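Local coordinates for beta-glucanase (Podospora anserina, PDB 4LE4), which probably hydrolyses beta-glucan chains as a family 131 glycoside hydrolase and was crystallised here with the cello-oligosaccharide cellotriose, at residues Ser100-Asp105 and Asp160-Val165; Ala110-His115 and Ser129-Gly134; Ser139-Arg144 and Ser154-Ala159. All coordinates share one frame; numbering follows the deposited sequence.

Interaction 1: residues Ser100-Asp105 and Asp160-Val165; sequences SLMRKD and DVWHNV
M102 lays its CB over the six-membered ring of W162. M102 CB stands 3.4 Å from the centroid of the W162 six-membered ring, 10° off its normal, a CH-pi contact. CG of M102 is anti to the backbone N (chi1 175°), and the chain then bends at chi2 and chi3. These bends bring M102 CE back to W162 CZ2, 3.6 Å away. The sulfur SD sits obliquely to the five-membered ring, a Met-aromatic contact. The O of S100 meets the same indole at its edge, near CZ3. Y225 of strand 222-233 touches both M102 and W162.

The backbones form an antiparallel strand pair, 94-102 with 163-170, inside a large sheet of the concanavalin-like beta-sandwich expected for this clan. L101 and H163 are a hydrogen-bonded pair; L101 N bonds to H163 O and H163 N to L101 O, both at 2.8 Å. H163 lies on the same face as L101, with its ring edge toward L101 O. Further along, D160 N bonds to R103 O at 2.8 Å.

K104 and D160 cross at about a right angle. K104 NZ and D160 OD1 are 4.3 Å apart, beyond a salt bridge. One water joins them, 2.6 Å from K104 NZ and 2.6 Å from D160 OD1. Another links D160 OD1 to D105 N. The contact thus passes from CH-pi packing at M102 to a hydrated pair of opposite charges, whose attraction is probably softened by water.

Interaction 2: residues Ala110-His115 and Ser129-Gly134; sequences ATTREH and SGWLSG
W131 sets the benzene side of its indole against T112, with CE3 3.6 Å from T112 O. The approach is oblique to the ring. CG of W131 is anti to the backbone N (chi1 178°), and CB rests on T111 O. The ring NE1 bonds back to G134 O at 3.0 Å; that oxygen lies in the ring plane, but the N-H comes from above the carbonyl plane. R214 makes a cation-pi contact with the indole and also bonds to T112 O and W131 O.

E114 and L132 cross at about a right angle. The glutamate chain is extended, and its CG meets L132 CD2 at 3.5 Å. Its carboxylate turns to K128 in a salt bridge and to Q116 in a hydrogen bond.

The two segments flank the antiparallel strands 115-120 and 125-129. H115 and S129 form a hydrogen-bonded pair, with H115 N to S129 O at 2.8 Å. Beyond it, A110 to R113 makes a type I beta turn. G130 fits beneath this turn: a side chain there would clash with R113 O, and phi is positive.

S129 OG lies 3.3 Å from H115 CB. A water ties this hydroxyl to A110 O. The H115 ring is held at both nitrogens: ND1 makes a weak bond to R113 O, 2.9 Å long, and NE2 bonds to E222.

Interaction 3: residues Ser139-Arg144 and Ser154-Ala159; sequences SDTLLR and SVEWAA
T141 and E156 meet where the beta hairpin of strands 142-147 and 150-156 opens at its free ends. T141 ends a short 3-10 segment, and the first strand follows at L142.

The backbone bonds follow the antiparallel pattern. L143 and V155 form a hydrogen-bonded pair, with L143 N to V155 O at 2.9 Å and nearly straight at 171°. L142 with E156 and R144 with S154 are non-hydrogen-bonded pairs. Past the last strand residue, W157 N continues the pairing to T141 O at 3.1 Å. A water sits between T141 O and W157 O, within hydrogen-bonding distance of both.

The polar side-chain contact is T141 OG1 with E156 OE1, 2.9 Å apart. The E156 chain bends at chi2 (62°), which swings CD back toward the threonine. OG1 of T141 is also near I138 O.

The apolar contacts lie on two sides. L143 puts CD1 over one face of the W157 six-membered ring, offset toward the rim and 4.0 Å from the centroid. R103 makes a cation-pi contact with this indole, and the ring of H163 meets it steeply. L143 CB also packs against CG1 of V155. L142 lies elsewhere, its two methyls parted between neighbours: CD1 rests on S154 OG at 3.7 Å, and CD2 on the carbonyl of V155. An alanine in place of L142 would keep CB near V155 O but would probably open a gap beside S154 and the V155 carbonyl where the two methyls now pack.

R144 lines up with S154 on one face, and its NH2 bonds to T151. Its CG touches S154 CB at 3.8 Å.

In the fold
Interaction 1 is the most buried of the three and lies nearest the centre of the chain. It joins strands 94-102 and 163-170 of one large sheet. Interactions 2 and 3 are partly buried and belong to the other sheet, at strands 115-120 and 125-129 and at the hairpin 142-147/150-156. Both are nested along the chain inside the loop closed by interaction 1. Interactions 1 and 3 touch: R103 NH2 probably bonds to W157 O, and H163 packs on V155. Interactions 2 and 3 touch through W131 and D140. Methionine CH-pi and Met-aromatic packing marks the first contact, turn and loop packing the second, and hairpin pairing the third.

Interaction 1: residues Ser100-Asp105 and Asp160-Val165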
loop_
_atom_site.group_PDB
_atom_site.type_symbol
_atom_site.label_atom_id
_atom_site.label_comp_id
_atom_site.label_asym_id
_atom_site.label_seq_id
_atom_site.Cartn_x
_atom_site.Cartn_y
_atom_site.Cartn_z
ATOM N N SER A 100 5.485 -3.679 -0.471
ATOM C CA SER A 100 6.076 -3.847 -1.784
ATOM C C SER A 100 4.854 -3.833 -2.722
ATOM O O SER A 100 3.804 -4.351 -2.388
ATOM C CB SER A 100 6.868 -5.158 -1.869
ATOM O OG SER A 100 7.966 -5.153 -0.942
ATOM N N LEU A 101 5.014 -3.198 -3.875
ATOM C CA LEU A 101 3.944 -3.021 -4.849
ATOM C C LEU A 101 4.413 -3.294 -6.275
ATOM O O LEU A 101 5.525 -2.946 -6.628
ATOM C CB LEU A 101 3.483 -1.560 -4.756
ATOM C CG LEU A 101 2.400 -1.072 -5.715
ATOM C CD1 LEU A 101 1.060 -1.700 -5.354
ATOM C CD2 LEU A 101 2.333 0.486 -5.592
ATOM N N MET A 102 3.527 -3.835 -7.116
ATOM C CA MET A 102 3.903 -4.105 -8.521
ATOM C C MET A 102 2.639 -4.064 -9.373
ATOM O O MET A 102 1.537 -4.328 -8.886
ATOM C CB MET A 102 4.562 -5.512 -8.612
ATOM C CG MET A 102 4.939 -6.048 -10.015
ATOM S SD MET A 102 3.519 -6.873 -10.837
ATOM C CE MET A 102 3.490 -8.503 -9.964
ATOM N N ARG A 103 2.775 -3.643 -10.628
ATOM C CA ARG A 103 1.628 -3.693 -11.528
ATOM C C ARG A 103 2.138 -4.505 -12.744
ATOM O O ARG A 103 3.342 -4.609 -12.984
ATOM C CB ARG A 103 1.245 -2.305 -12.050
ATOM C CG ARG A 103 2.234 -1.804 -13.089
ATOM C CD ARG A 103 1.770 -0.455 -13.698
ATOM N NE ARG A 103 2.713 0.010 -14.714
ATOM C CZ ARG A 103 2.736 -0.409 -15.982
ATOM N NH1 ARG A 103 1.868 -1.317 -16.424
ATOM N NH2 ARG A 103 3.637 0.094 -16.815
ATOM N N LYS A 104 1.202 -5.066 -13.496
ATOM C CA LYS A 104 1.523 -5.795 -14.727
ATOM C C LYS A 104 0.927 -4.969 -15.895
ATOM O O LYS A 104 0.297 -3.934 -15.681
ATOM C CB LYS A 104 0.852 -7.181 -14.695
ATOM C CG LYS A 104 1.404 -8.115 -13.626
ATOM C CD LYS A 104 0.681 -9.497 -13.665
ATOM C CE LYS A 104 1.190 -10.466 -12.597
ATOM N NZ LYS A 104 2.612 -10.883 -12.817
ATOM N N ASP A 105 1.116 -5.428 -17.130
ATOM C CA ASP A 105 0.508 -4.723 -18.243
ATOM C C ASP A 105 -0.956 -5.192 -18.409
ATOM O O ASP A 105 -1.769 -4.489 -18.995
ATOM C CB ASP A 105 1.306 -4.964 -19.532
ATOM C CG ASP A 105 2.488 -4.029 -19.657
ATOM O OD1 ASP A 105 2.390 -2.868 -19.172
ATOM O OD2 ASP A 105 3.505 -4.439 -20.256
ATOM N N ASP A 160 5.767 -5.309 -14.125
ATOM C CA ASP A 160 6.501 -6.409 -13.492
ATOM C C ASP A 160 7.644 -6.023 -12.574
ATOM O O ASP A 160 8.431 -6.893 -12.160
ATOM C CB ASP A 160 7.040 -7.367 -14.568
ATOM C CG ASP A 160 5.988 -7.725 -15.598
ATOM O OD1 ASP A 160 4.868 -8.043 -15.184
ATOM O OD2 ASP A 160 6.262 -7.689 -16.818
ATOM N N VAL A 161 7.780 -4.734 -12.282
ATOM C CA VAL A 161 8.841 -4.290 -11.384
ATOM C C VAL A 161 8.297 -4.187 -9.986
ATOM O O VAL A 161 7.267 -3.567 -9.779
ATOM C CB VAL A 161 9.391 -2.878 -11.796
ATOM C CG1 VAL A 161 10.367 -2.349 -10.724
ATOM C CG2 VAL A 161 10.099 -2.979 -13.145
ATOM N N TRP A 162 8.980 -4.796 -9.023
ATOM C CA TRP A 162 8.541 -4.700 -7.645
ATOM C C TRP A 162 9.176 -3.498 -6.975
ATOM O O TRP A 162 10.377 -3.335 -7.035
ATOM C CB TRP A 162 8.930 -5.966 -6.873
ATOM C CG TRP A 162 7.949 -7.050 -7.079
ATOM C CD1 TRP A 162 8.025 -8.086 -8.000
ATOM C CD2 TRP A 162 6.680 -7.171 -6.438
ATOM N NE1 TRP A 162 6.873 -8.826 -7.955
ATOM C CE2 TRP A 162 6.030 -8.298 -7.008
ATOM C CE3 TRP A 162 6.017 -6.432 -5.433
ATOM C CZ2 TRP A 162 4.761 -8.712 -6.607
ATOM C CZ3 TRP A 162 4.730 -6.843 -5.030
ATOM C CH2 TRP A 162 4.120 -7.983 -5.622
ATOM N N HIS A 163 8.344 -2.635 -6.391
ATOM C CA HIS A 163 8.813 -1.464 -5.672
ATOM C C HIS A 163 8.640 -1.718 -4.203
ATOM O O HIS A 163 7.519 -1.882 -3.721
ATOM C CB HIS A 163 7.990 -0.228 -6.059
ATOM C CG HIS A 163 8.308 0.277 -7.427
ATOM N ND1 HIS A 163 9.263 1.244 -7.655
ATOM C CD2 HIS A 163 7.841 -0.091 -8.643
ATOM C CE1 HIS A 163 9.375 1.449 -8.958
ATOM N NE2 HIS A 163 8.523 0.650 -9.581
ATOM N N ASN A 164 9.753 -1.732 -3.484
ATOM C CA ASN A 164 9.725 -1.969 -2.039
ATOM C C ASN A 164 9.875 -0.599 -1.378
ATOM O O ASN A 164 10.777 0.141 -1.710
ATOM C CB ASN A 164 10.913 -2.867 -1.669
ATOM C CG ASN A 164 11.063 -4.054 -2.637
ATOM O OD1 ASN A 164 12.064 -4.180 -3.380
ATOM N ND2 ASN A 164 10.068 -4.895 -2.651
ATOM N N VAL A 165 9.002 -0.291 -0.435
ATOM C CA VAL A 165 8.982 1.020 0.214
ATOM C C VAL A 165 8.921 0.907 1.743
ATOM O O VAL A 165 8.419 -0.087 2.289
ATOM C CB VAL A 165 7.674 1.776 -0.182
ATOM C CG1 VAL A 165 7.523 3.103 0.612
ATOM C CG2 VAL A 165 7.635 2.018 -1.693
HETATM O O HOH W 1 5.395 -2.581 -11.256
HETATM O O HOH W 2 4.938 -9.734 -13.170
HETATM O O HOH W 3 3.482 -10.443 -16.060
HETATM O O HOH W 4 3.242 -7.462 -17.361
#

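Interaction 2: residues Ala110-His115 and Ser129-Gly134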
loop_
_atom_site.group_PDB
_atom_site.type_symbol
_atom_site.label_atom_id
_atom_site.label_comp_id
_atom_site.label_asym_id
_atom_site.label_seq_id
_atom_site.Cartn_x
_atom_site.Cartn_y
_atom_site.Cartn_z
ATOM N N ALA A 110 -5.185 2.522 -14.800
ATOM C CA ALA A 110 -5.408 3.542 -15.831
ATOM C C ALA A 110 -4.504 4.761 -15.581
ATOM O O ALA A 110 -4.558 5.354 -14.492
ATOM C CB ALA A 110 -6.862 3.969 -15.800
ATOM N N THR A 111 -3.691 5.138 -16.565
ATOM C CA THR A 111 -2.812 6.292 -16.367
ATOM C C THR A 111 -3.567 7.632 -16.494
ATOM O O THR A 111 -3.012 8.685 -16.194
ATOM C CB THR A 111 -1.656 6.293 -17.351
ATOM O OG1 THR A 111 -2.176 6.290 -18.687
ATOM C CG2 THR A 111 -0.741 5.056 -17.113
ATOM N N THR A 112 -4.830 7.571 -16.917
ATOM C CA THR A 112 -5.657 8.769 -17.086
ATOM C C THR A 112 -6.398 9.171 -15.822
ATOM O O THR A 112 -7.075 10.206 -15.798
ATOM C CB THR A 112 -6.722 8.543 -18.172
ATOM O OG1 THR A 112 -7.377 7.286 -17.913
ATOM C CG2 THR A 112 -6.084 8.546 -19.553
ATOM N N ARG A 113 -6.268 8.361 -14.769
ATOM C CA ARG A 113 -6.959 8.633 -13.512
ATOM C C ARG A 113 -6.027 8.627 -12.331
ATOM O O ARG A 113 -5.105 7.828 -12.274
ATOM C CB ARG A 113 -8.049 7.595 -13.271
ATOM C CG ARG A 113 -9.186 7.757 -14.274
ATOM C CD ARG A 113 -10.127 6.573 -14.246
ATOM N NE ARG A 113 -10.953 6.537 -13.050
ATOM C CZ ARG A 113 -11.902 5.630 -12.877
ATOM N NH1 ARG A 113 -12.109 4.728 -13.826
ATOM N NH2 ARG A 113 -12.627 5.601 -11.767
ATOM N N GLU A 114 -6.302 9.499 -11.370
ATOM C CA GLU A 114 -5.445 9.563 -10.193
ATOM C C GLU A 114 -5.698 8.380 -9.252
ATOM O O GLU A 114 -6.842 8.014 -8.997
ATOM C CB GLU A 114 -5.679 10.881 -9.452
ATOM C CG GLU A 114 -4.980 10.963 -8.082
ATOM C CD GLU A 114 -5.155 12.344 -7.404
ATOM O OE1 GLU A 114 -5.603 13.317 -8.062
ATOM O OE2 GLU A 114 -4.829 12.457 -6.212
ATOM N N HIS A 115 -4.617 7.782 -8.747
ATOM C CA HIS A 115 -4.728 6.686 -7.788
ATOM C C HIS A 115 -3.973 7.149 -6.566
ATOM O O HIS A 115 -2.940 7.802 -6.700
ATOM C CB HIS A 115 -4.045 5.408 -8.291
ATOM C CG HIS A 115 -4.704 4.808 -9.496
ATOM N ND1 HIS A 115 -4.677 5.411 -10.739
ATOM C CD2 HIS A 115 -5.385 3.652 -9.653
ATOM C CE1 HIS A 115 -5.314 4.645 -11.611
ATOM N NE2 HIS A 115 -5.753 3.572 -10.977
ATOM N N SER A 129 -0.426 7.718 -8.476
ATOM C CA SER A 129 -0.074 7.364 -9.824
ATOM C C SER A 129 -1.185 7.925 -10.727
ATOM O O SER A 129 -2.268 8.288 -10.249
ATOM C CB SER A 129 0.036 5.837 -9.981
ATOM O OG SER A 129 -1.248 5.211 -10.038
ATOM N N GLY A 130 -0.901 7.971 -12.021
ATOM C CA GLY A 130 -1.886 8.469 -12.959
ATOM C C GLY A 130 -1.888 9.978 -13.133
ATOM O O GLY A 130 -1.084 10.691 -12.569
ATOM N N TRP A 131 -2.806 10.434 -13.972
ATOM C CA TRP A 131 -2.968 11.837 -14.319
ATOM C C TRP A 131 -3.624 12.562 -13.159
ATOM O O TRP A 131 -4.781 12.354 -12.863
ATOM C CB TRP A 131 -3.796 11.883 -15.613
ATOM C CG TRP A 131 -4.128 13.219 -16.140
ATOM C CD1 TRP A 131 -3.668 14.437 -15.701
ATOM C CD2 TRP A 131 -5.019 13.488 -17.221
ATOM N NE1 TRP A 131 -4.234 15.452 -16.450
ATOM C CE2 TRP A 131 -5.063 14.899 -17.388
ATOM C CE3 TRP A 131 -5.787 12.678 -18.067
ATOM C CZ2 TRP A 131 -5.857 15.511 -18.379
ATOM C CZ3 TRP A 131 -6.568 13.286 -19.045
ATOM C CH2 TRP A 131 -6.595 14.690 -19.188
ATOM N N LEU A 132 -2.844 13.395 -12.489
ATOM C CA LEU A 132 -3.290 14.132 -11.316
ATOM C C LEU A 132 -4.007 15.449 -11.607
ATOM O O LEU A 132 -5.122 15.656 -11.163
ATOM C CB LEU A 132 -2.098 14.431 -10.406
ATOM C CG LEU A 132 -1.147 13.297 -10.010
ATOM C CD1 LEU A 132 -0.156 13.795 -8.919
ATOM C CD2 LEU A 132 -1.957 12.133 -9.470
ATOM N N SER A 133 -3.341 16.333 -12.341
ATOM C CA SER A 133 -3.892 17.643 -12.679
ATOM C C SER A 133 -3.216 18.204 -13.913
ATOM O O SER A 133 -2.251 17.634 -14.429
ATOM C CB SER A 133 -3.682 18.613 -11.508
ATOM O OG SER A 133 -2.316 18.614 -11.124
ATOM N N GLY A 134 -3.722 19.345 -14.373
ATOM C CA GLY A 134 -3.152 19.966 -15.547
ATOM C C GLY A 134 -3.448 19.174 -16.799
ATOM O O GLY A 134 -4.438 18.455 -16.887
HETATM O O HOH W 5 -2.167 4.869 -12.677
#

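Interaction 3: residues Ser139-Arg144 and Ser154-Ala159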
loop_
_atom_site.group_PDB
_atom_site.type_symbol
_atom_site.label_atom_id
_atom_site.label_comp_id
_atom_site.label_asym_id
_atom_site.label_seq_id
_atom_site.Cartn_x
_atom_site.Cartn_y
_atom_site.Cartn_z
ATOM N N SER A 139 4.235 12.795 -17.191
ATOM C CA SER A 139 4.155 12.550 -15.754
ATOM C C SER A 139 3.063 11.596 -15.299
ATOM O O SER A 139 3.068 11.146 -14.153
ATOM C CB SER A 139 3.977 13.874 -15.015
ATOM O OG SER A 139 5.175 14.617 -15.103
ATOM N N ASP A 140 2.129 11.278 -16.186
ATOM C CA ASP A 140 1.030 10.417 -15.799
ATOM C C ASP A 140 1.419 8.943 -15.625
ATOM O O ASP A 140 0.727 8.185 -14.955
ATOM C CB ASP A 140 -0.108 10.585 -16.801
ATOM C CG ASP A 140 -0.531 12.047 -16.938
ATOM O OD1 ASP A 140 -0.301 12.825 -15.981
ATOM O OD2 ASP A 140 -1.106 12.429 -17.988
ATOM N N THR A 141 2.542 8.550 -16.200
ATOM C CA THR A 141 2.989 7.168 -16.091
ATOM C C THR A 141 3.921 6.986 -14.888
ATOM O O THR A 141 4.516 5.932 -14.713
ATOM C CB THR A 141 3.759 6.748 -17.343
ATOM O OG1 THR A 141 4.838 7.658 -17.556
ATOM C CG2 THR A 141 2.839 6.763 -18.598
ATOM N N LEU A 142 4.052 8.019 -14.077
ATOM C CA LEU A 142 4.932 7.963 -12.911
ATOM C C LEU A 142 4.276 7.406 -11.651
ATOM O O LEU A 142 3.074 7.565 -11.465
ATOM C CB LEU A 142 5.400 9.373 -12.562
ATOM C CG LEU A 142 6.183 10.177 -13.593
ATOM C CD1 LEU A 142 6.476 11.604 -13.026
ATOM C CD2 LEU A 142 7.456 9.435 -13.948
ATOM N N LEU A 143 5.086 6.774 -10.793
ATOM C CA LEU A 143 4.638 6.328 -9.469
ATOM C C LEU A 143 5.311 7.420 -8.607
ATOM O O LEU A 143 6.510 7.670 -8.747
ATOM C CB LEU A 143 5.231 4.966 -9.113
ATOM C CG LEU A 143 4.828 4.371 -7.762
ATOM C CD1 LEU A 143 3.299 4.255 -7.632
ATOM C CD2 LEU A 143 5.496 2.989 -7.634
ATOM N N ARG A 144 4.561 8.046 -7.715
ATOM C CA ARG A 144 5.091 9.152 -6.907
ATOM C C ARG A 144 4.912 8.923 -5.426
ATOM O O ARG A 144 3.947 8.294 -4.996
ATOM C CB ARG A 144 4.304 10.425 -7.196
ATOM C CG ARG A 144 4.204 10.838 -8.655
ATOM C CD ARG A 144 2.911 11.627 -8.834
ATOM N NE ARG A 144 2.716 12.170 -10.180
ATOM C CZ ARG A 144 3.079 13.397 -10.552
ATOM N NH1 ARG A 144 2.842 13.814 -11.795
ATOM N NH2 ARG A 144 3.692 14.211 -9.695
ATOM N N SER A 154 9.644 10.524 -7.571
ATOM C CA SER A 154 8.816 9.796 -8.534
ATOM C C SER A 154 9.706 8.920 -9.434
ATOM O O SER A 154 10.927 9.095 -9.492
ATOM C CB SER A 154 7.965 10.770 -9.380
ATOM O OG SER A 154 8.778 11.661 -10.125
ATOM N N VAL A 155 9.109 7.957 -10.118
ATOM C CA VAL A 155 9.888 7.100 -10.994
ATOM C C VAL A 155 8.936 6.534 -12.047
ATOM O O VAL A 155 7.739 6.432 -11.797
ATOM C CB VAL A 155 10.552 5.947 -10.173
ATOM C CG1 VAL A 155 9.494 5.049 -9.586
ATOM C CG2 VAL A 155 11.514 5.177 -11.024
ATOM N N GLU A 156 9.457 6.208 -13.228
ATOM C CA GLU A 156 8.602 5.621 -14.264
ATOM C C GLU A 156 8.066 4.301 -13.689
ATOM O O GLU A 156 8.852 3.472 -13.235
ATOM C CB GLU A 156 9.424 5.309 -15.506
ATOM C CG GLU A 156 8.642 4.534 -16.584
ATOM C CD GLU A 156 7.456 5.315 -17.114
ATOM O OE1 GLU A 156 7.508 6.565 -17.064
ATOM O OE2 GLU A 156 6.477 4.693 -17.603
ATOM N N TRP A 157 6.756 4.096 -13.704
ATOM C CA TRP A 157 6.213 2.854 -13.159
ATOM C C TRP A 157 6.121 1.774 -14.252
ATOM O O TRP A 157 5.159 1.716 -15.006
ATOM C CB TRP A 157 4.845 3.112 -12.551
ATOM C CG TRP A 157 4.338 1.963 -11.679
ATOM C CD1 TRP A 157 5.025 0.812 -11.345
ATOM C CD2 TRP A 157 3.076 1.886 -11.019
ATOM N NE1 TRP A 157 4.261 0.042 -10.521
ATOM C CE2 TRP A 157 3.058 0.668 -10.302
ATOM C CE3 TRP A 157 1.945 2.728 -10.958
ATOM C CZ2 TRP A 157 1.961 0.271 -9.537
ATOM C CZ3 TRP A 157 0.861 2.342 -10.204
ATOM C CH2 TRP A 157 0.873 1.106 -9.491
ATOM N N ALA A 158 7.139 0.934 -14.325
ATOM C CA ALA A 158 7.195 -0.123 -15.333
ATOM C C ALA A 158 6.485 -1.415 -14.889
ATOM O O ALA A 158 6.388 -1.723 -13.703
ATOM C CB ALA A 158 8.662 -0.428 -15.664
ATOM N N ALA A 159 5.997 -2.166 -15.865
ATOM C CA ALA A 159 5.334 -3.432 -15.592
ATOM C C ALA A 159 6.297 -4.459 -15.004
ATOM O O ALA A 159 7.479 -4.475 -15.356
ATOM C CB ALA A 159 4.733 -3.985 -16.882
HETATM O O HOH W 6 3.521 3.790 -16.317
#